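Local structure of enoyl-CoA hydratase (Mycobacterium thermoresistibile, 3T3W) at residues F[29-34]-F[63-68]; F[58-63]-F[114-119]. The protein probably works as an enoyl-CoA hydratase, a crotonase-family lyase that adds water to the double bond of enoyl-CoA thioesters in lipid metabolism. One frame throughout, in Å; residues are numbered along the deposited sequence.

Overall arrangement
Contacts 1 and 2 lie side by side near the edge of the six-stranded sheet formed by strand 22-27, with their centres about 8 Å apart. Along the chain their segments come in the order 29-34, 58-63, 63-68 and 114-119, so the two contacts cross and share Asn63. Contact 1 joins the two strands of the beta-alpha-beta unit made of strand 30-35, helix 46-61 and strand 67-72. Contact 2 ties the end of that helix to the loop that follows helix 95-115 and leads into strand 120-124. Lys118 NZ links them by bonding Val65 O, and Ile68 N probably bonds Pro119 O. Together they join the first crossover of this crotonase-like fold to the next strand of the sheet.

Contact 1. Residues F[29-34]-F[63-68]; sequences RIATIT and NDVSVI
The guanidinium of Arg29 holds Ser66 and Asn63 at the start of a parallel strand pair. The Arg29 chain is bent at chi3 (60°), which brings NE to within 2.7 Å of Ser66 OG. Arg29 NH2 reaches Ser66 OG at 3.0 Å. The grip is side-on, two nitrogens on one oxygen, and OG lies in the guanidinium plane. NH2 also bonds Asn63 O, which is tilted somewhat out of that plane. Asp64 O sits over the centre of one guanidinium face. These contacts should fix the rotation of the group. The carboxylate of Asp64 stays beyond salt-bridge range, with OD1 4.5 Å from Arg29 NH1. A water joins Arg29 N to Asp64 O.

The backbone of Arg29 is held as well. Arg29 O takes two N-H groups: Ser66 N at 2.7 Å, tilted from the carbonyl plane, and Val67 N more nearly in line with the C=O. The parallel ladder goes on with Ala31 N to Val67 O at 2.9 Å. Ile30 faces Val67 across it, and Ala31 faces Ile68. On the Ala31 side of the sheet, Ala31 CB meets Val65 CG1 at 3.7 Å. Farther along, Ile33 CD1 touches Ile68 CG2 at 3.8 Å, the two side chains crossing at a slant.

Strands 30-35 and 67-72 are the two strands of a beta-alpha-beta crossover. The connecting helix 46-61 covers Ala31, Ile33 and Ile68, with Ala59 against both Ala31 and Ile68. Helix 206-217 lies on the other face, against Ile30 and Val67. Strand 22-27 runs antiparallel to strand 30-35 on its other edge, and its Val26 touches Val65.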
loop_
_atom_site.group_PDB
_atom_site.type_symbol
_atom_site.label_atom_id
_atom_site.label_comp_id
_atom_site.label_asym_id
_atom_site.label_seq_id
_atom_site.Cartn_x
_atom_site.Cartn_y
_atom_site.Cartn_z
ATOM N N ARG F 29 -19.037 22.904 25.835
ATOM C CA ARG F 29 -18.689 21.668 25.097
ATOM C C ARG F 29 -17.261 21.659 24.512
ATOM O O ARG F 29 -16.947 20.824 23.643
ATOM C CB ARG F 29 -19.729 21.325 24.012
ATOM C CG ARG F 29 -21.154 21.233 24.587
ATOM C CD ARG F 29 -22.110 20.532 23.646
ATOM N NE ARG F 29 -21.617 19.182 23.399
ATOM C CZ ARG F 29 -21.790 18.122 24.195
ATOM N NH1 ARG F 29 -22.527 18.188 25.311
ATOM N NH2 ARG F 29 -21.239 16.968 23.845
ATOM N N ILE F 30 -16.410 22.547 25.018
ATOM C CA ILE F 30 -14.999 22.623 24.551
ATOM C C ILE F 30 -14.131 22.280 25.744
ATOM O O ILE F 30 -14.289 22.884 26.795
ATOM C CB ILE F 30 -14.651 24.051 24.047
ATOM C CG1 ILE F 30 -15.540 24.445 22.864
ATOM C CG2 ILE F 30 -13.160 24.113 23.636
ATOM C CD1 ILE F 30 -15.510 25.927 22.537
ATOM N N ALA F 31 -13.204 21.334 25.580
ATOM C CA ALA F 31 -12.144 21.082 26.565
ATOM C C ALA F 31 -10.928 21.815 26.089
ATOM O O ALA F 31 -10.427 21.530 24.989
ATOM C CB ALA F 31 -11.819 19.588 26.655
ATOM N N THR F 32 -10.454 22.761 26.895
ATOM C CA THR F 32 -9.247 23.485 26.568
ATOM C C THR F 32 -8.091 22.955 27.433
ATOM O O THR F 32 -8.155 23.017 28.686
ATOM C CB THR F 32 -9.415 24.991 26.793
ATOM O OG1 THR F 32 -10.556 25.432 26.026
ATOM C CG2 THR F 32 -8.155 25.725 26.361
ATOM N N ILE F 33 -7.089 22.402 26.748
ATOM C CA ILE F 33 -5.909 21.836 27.379
ATOM C C ILE F 33 -4.770 22.831 27.141
ATOM O O ILE F 33 -4.391 23.095 25.995
ATOM C CB ILE F 33 -5.516 20.478 26.737
ATOM C CG1 ILE F 33 -6.677 19.470 26.801
ATOM C CG2 ILE F 33 -4.233 19.921 27.364
ATOM C CD1 ILE F 33 -6.475 18.150 26.058
ATOM N N THR F 34 -4.218 23.372 28.226
ATOM C CA THR F 34 -3.166 24.352 28.143
ATOM C C THR F 34 -1.826 23.838 28.667
ATOM O O THR F 34 -1.744 23.375 29.814
ATOM C CB THR F 34 -3.537 25.628 28.938
ATOM O OG1 THR F 34 -4.691 26.231 28.354
ATOM C CG2 THR F 34 -2.362 26.632 28.923
ATOM N N ASN F 63 -18.536 12.988 27.997
ATOM C CA ASN F 63 -19.651 13.216 27.055
ATOM C C ASN F 63 -20.120 14.658 26.951
ATOM O O ASN F 63 -20.819 15.000 26.010
ATOM C CB ASN F 63 -20.858 12.360 27.416
ATOM C CG ASN F 63 -20.561 10.896 27.336
ATOM O OD1 ASN F 63 -19.693 10.436 26.569
ATOM N ND2 ASN F 63 -21.280 10.128 28.151
ATOM N N ASP F 64 -19.768 15.508 27.899
ATOM C CA ASP F 64 -20.044 16.936 27.764
ATOM C C ASP F 64 -19.012 17.683 26.887
ATOM O O ASP F 64 -19.102 18.887 26.780
ATOM C CB ASP F 64 -20.055 17.639 29.139
ATOM C CG ASP F 64 -21.184 17.159 30.059
ATOM O OD1 ASP F 64 -22.246 16.723 29.582
ATOM O OD2 ASP F 64 -20.964 17.224 31.282
ATOM N N VAL F 65 -18.021 16.991 26.314
ATOM C CA VAL F 65 -17.016 17.652 25.461
ATOM C C VAL F 65 -17.267 17.210 24.052
ATOM O O VAL F 65 -17.283 15.996 23.795
ATOM C CB VAL F 65 -15.587 17.232 25.860
ATOM C CG1 VAL F 65 -14.522 17.729 24.852
ATOM C CG2 VAL F 65 -15.285 17.791 27.257
ATOM N N SER F 66 -17.395 18.171 23.138
ATOM C CA SER F 66 -17.509 17.879 21.689
ATOM C C SER F 66 -16.220 18.188 20.906
ATOM O O SER F 66 -15.950 17.538 19.888
ATOM C CB SER F 66 -18.636 18.684 21.034
ATOM O OG SER F 66 -19.921 18.269 21.496
ATOM N N VAL F 67 -15.441 19.168 21.379
ATOM C CA VAL F 67 -14.208 19.607 20.683
ATOM C C VAL F 67 -13.108 19.848 21.709
ATOM O O VAL F 67 -13.362 20.348 22.816
ATOM C CB VAL F 67 -14.475 20.922 19.881
ATOM C CG1 VAL F 67 -13.239 21.454 19.147
ATOM C CG2 VAL F 67 -15.596 20.711 18.839
ATOM N N ILE F 68 -11.888 19.548 21.302
ATOM C CA ILE F 68 -10.700 19.728 22.113
ATOM C C ILE F 68 -9.861 20.827 21.492
ATOM O O ILE F 68 -9.583 20.819 20.275
ATOM C CB ILE F 68 -9.881 18.431 22.170
ATOM C CG1 ILE F 68 -10.730 17.325 22.835
ATOM C CG2 ILE F 68 -8.523 18.672 22.875
ATOM C CD1 ILE F 68 -10.234 15.883 22.713
HETATM O O HOH W 1 -19.699 21.474 28.283
#

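Contact 2. Residues F[58-63]-F[114-119]; sequences RAAEDN and RNVPKP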
loop_
_atom_site.group_PDB
_atom_site.type_symbol
_atom_site.label_atom_id
_atom_site.label_comp_id
_atom_site.label_asym_id
_atom_site.label_seq_id
_atom_site.Cartn_x
_atom_site.Cartn_y
_atom_site.Cartn_z
ATOM N N ARG F 58 -9.106 12.511 29.452
ATOM C CA ARG F 58 -10.222 13.100 30.198
ATOM C C ARG F 58 -11.251 13.708 29.228
ATOM O O ARG F 58 -12.495 13.473 29.323
ATOM C CB ARG F 58 -9.679 14.167 31.159
ATOM C CG ARG F 58 -10.615 14.582 32.287
ATOM C CD ARG F 58 -9.843 14.914 33.578
ATOM N NE ARG F 58 -8.891 15.941 33.341
ATOM C CZ ARG F 58 -7.545 15.872 33.390
ATOM N NH1 ARG F 58 -6.887 16.972 33.071
ATOM N NH2 ARG F 58 -6.828 14.801 33.791
ATOM N N ALA F 59 -10.731 14.443 28.243
ATOM C CA ALA F 59 -11.580 15.091 27.237
ATOM C C ALA F 59 -12.287 14.081 26.332
ATOM O O ALA F 59 -13.483 14.246 25.976
ATOM C CB ALA F 59 -10.718 15.991 26.379
ATOM N N ALA F 60 -11.535 13.078 25.933
ATOM C CA ALA F 60 -12.065 11.976 25.100
ATOM C C ALA F 60 -13.229 11.270 25.784
ATOM O O ALA F 60 -14.210 10.909 25.132
ATOM C CB ALA F 60 -10.939 10.987 24.776
ATOM N N GLU F 61 -13.123 11.064 27.092
ATOM C CA GLU F 61 -14.125 10.297 27.838
ATOM C C GLU F 61 -15.287 11.125 28.354
ATOM O O GLU F 61 -16.257 10.559 28.870
ATOM C CB GLU F 61 -13.463 9.549 29.003
ATOM C CG GLU F 61 -12.480 8.514 28.503
ATOM C CD GLU F 61 -11.794 7.707 29.587
ATOM O OE1 GLU F 61 -11.867 8.058 30.784
ATOM O OE2 GLU F 61 -11.169 6.694 29.214
ATOM N N ASP F 62 -15.206 12.448 28.259
ATOM C CA ASP F 62 -16.235 13.319 28.825
ATOM C C ASP F 62 -17.332 13.544 27.783
ATOM O O ASP F 62 -17.107 14.234 26.808
ATOM C CB ASP F 62 -15.633 14.659 29.272
ATOM C CG ASP F 62 -16.637 15.579 30.029
ATOM O OD1 ASP F 62 -17.869 15.319 30.020
ATOM O OD2 ASP F 62 -16.173 16.586 30.627
ATOM N N ASN F 63 -18.536 12.988 27.997
ATOM C CA ASN F 63 -19.651 13.216 27.055
ATOM C C ASN F 63 -20.120 14.658 26.951
ATOM O O ASN F 63 -20.819 15.000 26.010
ATOM C CB ASN F 63 -20.858 12.360 27.416
ATOM C CG ASN F 63 -20.561 10.896 27.336
ATOM O OD1 ASN F 63 -19.693 10.436 26.569
ATOM N ND2 ASN F 63 -21.280 10.128 28.151
ATOM N N ARG F 114 -3.961 11.557 18.066
ATOM C CA ARG F 114 -4.381 11.594 16.683
ATOM C C ARG F 114 -5.731 10.907 16.491
ATOM O O ARG F 114 -6.564 11.388 15.697
ATOM C CB ARG F 114 -3.294 10.982 15.782
ATOM C CG ARG F 114 -3.551 11.068 14.284
ATOM C CD ARG F 114 -4.132 9.774 13.732
ATOM N NE ARG F 114 -4.095 9.779 12.261
ATOM C CZ ARG F 114 -4.521 8.767 11.501
ATOM N NH1 ARG F 114 -5.057 7.677 12.070
ATOM N NH2 ARG F 114 -4.401 8.873 10.173
ATOM N N ASN F 115 -5.924 9.783 17.176
ATOM C CA ASN F 115 -7.095 8.928 16.994
ATOM C C ASN F 115 -8.276 9.219 17.914
ATOM O O ASN F 115 -9.329 8.562 17.808
ATOM C CB ASN F 115 -6.667 7.458 17.086
ATOM C CG ASN F 115 -5.838 7.041 15.887
ATOM O OD1 ASN F 115 -6.236 7.321 14.740
ATOM N ND2 ASN F 115 -4.701 6.359 16.128
ATOM N N VAL F 116 -8.143 10.189 18.829
ATOM C CA VAL F 116 -9.275 10.503 19.686
ATOM C C VAL F 116 -10.470 10.888 18.798
ATOM O O VAL F 116 -10.308 11.705 17.898
ATOM C CB VAL F 116 -8.928 11.620 20.714
ATOM C CG1 VAL F 116 -10.192 12.227 21.356
ATOM C CG2 VAL F 116 -7.956 11.092 21.759
ATOM N N PRO F 117 -11.665 10.299 19.028
ATOM C CA PRO F 117 -12.755 10.428 18.051
ATOM C C PRO F 117 -13.615 11.676 18.208
ATOM O O PRO F 117 -14.840 11.593 18.120
ATOM C CB PRO F 117 -13.553 9.149 18.287
ATOM C CG PRO F 117 -13.402 8.924 19.748
ATOM C CD PRO F 117 -11.958 9.246 20.018
ATOM N N LYS F 118 -12.973 12.811 18.482
ATOM C CA LYS F 118 -13.604 14.127 18.571
ATOM C C LYS F 118 -12.668 15.097 17.847
ATOM O O LYS F 118 -11.454 14.879 17.823
ATOM C CB LYS F 118 -13.709 14.575 20.031
ATOM C CG LYS F 118 -14.520 13.645 20.903
ATOM C CD LYS F 118 -14.688 14.191 22.303
ATOM C CE LYS F 118 -15.501 13.201 23.116
ATOM N NZ LYS F 118 -15.754 13.649 24.522
ATOM N N PRO F 119 -13.208 16.196 17.262
ATOM C CA PRO F 119 -12.351 17.177 16.627
ATOM C C PRO F 119 -11.405 17.836 17.605
ATOM O O PRO F 119 -11.809 18.100 18.742
ATOM C CB PRO F 119 -13.331 18.207 16.076
ATOM C CG PRO F 119 -14.572 17.403 15.811
ATOM C CD PRO F 119 -14.622 16.454 16.993
HETATM O O HOH W 2 -17.368 11.271 25.091
#
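Lys118 CG lies anti to its own carbonyl carbon (chi1 -60°), and beyond CG the chain is fully extended, with chi4 at -179° placing NZ beside Ala59 O and Ala60 O. The side chain reaches straight from the loop 116-119 to the end of helix 46-61. Lys118 NZ bonds Ala59 O at 2.8 Å and lies in the plane of that carbonyl. A second bond, from Lys118 NZ to Ala60 O at 3.2 Å, is weak. Asp62 O is also close, 2.7 Å from Lys118 NZ. Lys118 CE packs near the same carbonyls, at 3.3 Å from Ala60 O.

A water accepts from Lys118 NZ at 2.9 Å and donates to Asn63 OD1, so it bridges the lysine to the residues after the helix. NZ has a further partner in Val65 O, just past the segment. The ammonium group is thus gathered in by main-chain oxygens. Its positive charge probably suits the negative end of the helix dipole. The carboxylate of Asp62 is not part of this grip: Asp62 OD1 is 6.1 Å from Lys118 NZ. It takes the N-H of Asp64 instead.

The apolar part of the contact is small. Val116 CG1 is anti to its backbone N (chi1 164°) and meets Ala60 CB at 3.7 Å.

The contact joins the C-terminal end of helix 46-61 to the loop between helix 95-115 and strand 120-124. Ile68 of strand 67-72 lies against both Ala59 and Val116, so the two segments share that strand as a neighbour. Helix 222-239 backs the loop, and its Lys229 bonds the carbonyls of Val116 and Lys118. At the ends of the segment 114-119, Asn115 packs on Tyr242 of a second subunit and Pro119 on Phe181 of a third.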